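Local coordinates for DNA ligase (Alteromonas mediterranea, PDB 6GDR), which probably seals breaks in the backbone of duplex DNA, passing through an adenylated intermediate, as a compact Lig E type DNA ligase, at residues D[238-241]-D[245-248]. Numbering follows the deposited sequence.
With nucleotides of chain A.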
loop_
_atom_site.group_PDB
_atom_site.type_symbol
_atom_site.label_atom_id
_atom_site.label_comp_id
_atom_site.label_asym_id
_atom_site.label_seq_id
_atom_site.Cartn_x
_atom_site.Cartn_y
_atom_site.Cartn_z
ATOM N N LEU D 238 -19.936 14.148 7.778
ATOM C CA LEU D 238 -20.286 14.097 6.361
ATOM C C LEU D 238 -19.914 15.436 5.740
ATOM O O LEU D 238 -20.669 16.406 5.824
ATOM C CB LEU D 238 -21.767 13.791 6.172
ATOM C CG LEU D 238 -22.245 13.761 4.716
ATOM C CD1 LEU D 238 -21.500 12.700 3.911
ATOM C CD2 LEU D 238 -23.745 13.529 4.647
ATOM N N VAL D 239 -18.743 15.490 5.115
ATOM C CA VAL D 239 -18.244 16.708 4.517
ATOM C C VAL D 239 -18.518 16.673 3.017
ATOM O O VAL D 239 -18.877 15.644 2.451
ATOM C CB VAL D 239 -16.738 16.916 4.811
ATOM C CG1 VAL D 239 -16.492 16.963 6.311
ATOM C CG2 VAL D 239 -15.901 15.820 4.164
ATOM N N GLU D 240 -18.344 17.819 2.363
ATOM C CA GLU D 240 -18.569 17.929 0.928
ATOM C C GLU D 240 -17.576 18.925 0.352
ATOM O O GLU D 240 -17.400 20.016 0.901
ATOM C CB GLU D 240 -20.006 18.366 0.626
ATOM C CG GLU D 240 -20.261 18.709 -0.835
ATOM C CD GLU D 240 -21.731 18.922 -1.133
ATOM O OE1 GLU D 240 -22.477 17.924 -1.208
ATOM O OE2 GLU D 240 -22.142 20.091 -1.282
ATOM N N THR D 241 -16.935 18.547 -0.747
ATOM C CA THR D 241 -15.952 19.409 -1.375
ATOM C C THR D 241 -16.641 20.436 -2.267
ATOM O O THR D 241 -17.778 20.234 -2.703
ATOM C CB THR D 241 -14.971 18.583 -2.202
ATOM O OG1 THR D 241 -15.657 17.985 -3.309
ATOM C CG2 THR D 241 -14.337 17.492 -1.353
ATOM N N VAL D 245 -18.394 16.747 -4.207
ATOM C CA VAL D 245 -18.097 15.379 -3.796
ATOM C C VAL D 245 -18.273 15.280 -2.289
ATOM O O VAL D 245 -17.667 16.049 -1.531
ATOM C CB VAL D 245 -16.676 14.967 -4.217
ATOM C CG1 VAL D 245 -16.309 13.608 -3.627
ATOM C CG2 VAL D 245 -16.571 14.932 -5.733
ATOM N N GLN D 246 -19.093 14.330 -1.854
ATOM C CA GLN D 246 -19.389 14.123 -0.444
ATOM C C GLN D 246 -18.733 12.839 0.042
ATOM O O GLN D 246 -18.725 11.825 -0.664
ATOM C CB GLN D 246 -20.898 14.059 -0.205
ATOM C CG GLN D 246 -21.605 12.943 -0.972
ATOM C CD GLN D 246 -22.740 13.441 -1.849
ATOM O OE1 GLN D 246 -22.871 14.639 -2.102
ATOM N NE2 GLN D 246 -23.567 12.514 -2.321
ATOM N N PHE D 247 -18.184 12.889 1.252
ATOM C CA PHE D 247 -17.554 11.726 1.858
ATOM C C PHE D 247 -17.520 11.933 3.363
ATOM O O PHE D 247 -17.607 13.062 3.853
ATOM C CB PHE D 247 -16.139 11.502 1.314
ATOM C CG PHE D 247 -15.160 12.562 1.724
ATOM C CD1 PHE D 247 -14.302 12.355 2.791
ATOM C CD2 PHE D 247 -15.100 13.768 1.046
ATOM C CE1 PHE D 247 -13.399 13.330 3.173
ATOM C CE2 PHE D 247 -14.200 14.747 1.423
ATOM C CZ PHE D 247 -13.348 14.528 2.487
ATOM N N LYS D 248 -17.389 10.828 4.088
ATOM C CA LYS D 248 -17.324 10.870 5.540
ATOM C C LYS D 248 -15.877 11.023 5.990
ATOM O O LYS D 248 -15.013 10.225 5.614
ATOM C CB LYS D 248 -17.930 9.602 6.141
ATOM C CG LYS D 248 -19.391 9.373 5.791
ATOM C CD LYS D 248 -20.001 8.275 6.650
ATOM C CE LYS D 248 -21.209 7.638 5.975
ATOM N NZ LYS D 248 -21.954 6.732 6.893
ATOM P P DG A 12 -16.987 5.981 9.677
ATOM O OP1 DG A 12 -18.177 6.832 9.443
ATOM O OP2 DG A 12 -17.160 4.550 10.010
ATOM O "O5'" DG A 12 -16.021 6.069 8.403
ATOM C "C5'" DG A 12 -15.887 7.294 7.704
ATOM C "C4'" DG A 12 -14.751 7.241 6.694
ATOM O "O4'" DG A 12 -13.649 6.488 7.243
ATOM C "C3'" DG A 12 -15.077 6.547 5.381
ATOM O "O3'" DG A 12 -15.672 7.458 4.455
ATOM C "C2'" DG A 12 -13.712 6.049 4.905
ATOM C "C1'" DG A 12 -12.879 5.939 6.189
ATOM N N9 DG A 12 -12.520 4.568 6.546
ATOM C C8 DG A 12 -12.990 3.843 7.614
ATOM N N7 DG A 12 -12.486 2.643 7.692
ATOM C C5 DG A 12 -11.624 2.565 6.605
ATOM C C6 DG A 12 -10.798 1.500 6.173
ATOM O O6 DG A 12 -10.660 0.379 6.683
ATOM N N1 DG A 12 -10.084 1.835 5.025
ATOM C C2 DG A 12 -10.159 3.047 4.379
ATOM N N2 DG A 12 -9.394 3.184 3.286
ATOM N N3 DG A 12 -10.928 4.055 4.773
ATOM C C4 DG A 12 -11.631 3.743 5.890
ATOM P P DG A 13 -16.634 6.921 3.281
ATOM O OP1 DG A 13 -17.244 8.102 2.634
ATOM O OP2 DG A 13 -17.501 5.860 3.846
ATOM O "O5'" DG A 13 -15.634 6.224 2.243
ATOM C "C5'" DG A 13 -14.706 7.012 1.505
ATOM C "C4'" DG A 13 -14.064 6.197 0.397
ATOM O "O4'" DG A 13 -13.208 5.179 0.987
ATOM C "C3'" DG A 13 -15.052 5.451 -0.499
ATOM O "O3'" DG A 13 -14.624 5.463 -1.855
ATOM C "C2'" DG A 13 -15.065 4.048 0.087
ATOM C "C1'" DG A 13 -13.641 3.889 0.598
ATOM N N9 DG A 13 -13.533 2.990 1.741
ATOM C C8 DG A 13 -14.187 3.099 2.943
ATOM N N7 DG A 13 -13.898 2.143 3.781
ATOM C C5 DG A 13 -12.997 1.347 3.088
ATOM C C6 DG A 13 -12.337 0.162 3.484
ATOM O O6 DG A 13 -12.422 -0.440 4.564
ATOM N N1 DG A 13 -11.510 -0.326 2.478
ATOM C C2 DG A 13 -11.340 0.256 1.246
ATOM N N2 DG A 13 -10.498 -0.365 0.410
ATOM N N3 DG A 13 -11.951 1.365 0.861
ATOM C C4 DG A 13 -12.763 1.855 1.829
#
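Val239 and Phe247 form the hydrogen-bonded pair of this antiparallel hairpin: Val239 N donates to Phe247 O at 3.0 Å, and Phe247 N returns a bond to Val239 O. The ladder continues at the turn, where Thr241 N reaches Val245 O at 2.7 Å in a nearly straight bond (168°). Thr241 also shows how a side chain can extend such a ladder. Thr241 CB lies 3.8 Å from Val245 O; at chi1 66° the hydroxyl stands between the backbone N and the carbonyl carbon, where Val245 N donates to Thr241 OG1 at 3.1 Å. The other branch, Thr241 CG2, approaches Val245 O and meets the Phe247 ring at its edge, in the ring plane, 3.9 Å from Phe247 CE2. A valine at Thr241 would probably leave the Val245 N-H without its acceptor and let the turn end of the hairpin fray. Over one face of the same ring sits Val239 CG2, in a CH-pi contact 3.5 Å from the Phe247 centroid and displaced toward CZ, while Phe270 makes an edge-to-face contact with the ring. Across the sheet from these apolar groups, Glu240 and Gln246 run side by side, their carboxylate and amide planes nearly coplanar. No hydrogen bond joins their OE1 atoms, both acceptors. At the other end of the pair of segments the outer strand turns its backbone to nucleic acid: Lys248 N donates to OP1 of DG13 of chain A at 3.1 Å, almost perfectly linear at 179°. The Lys248 aliphatic chain passes along the DG12 of chain A backbone, with CD 3.6 Å from its OP1. This is a beta hairpin of the OB-like domain, whose strand 246-249, outermost in its antiparallel sheet within this chain, donates one main-chain N-H to a DNA phosphate.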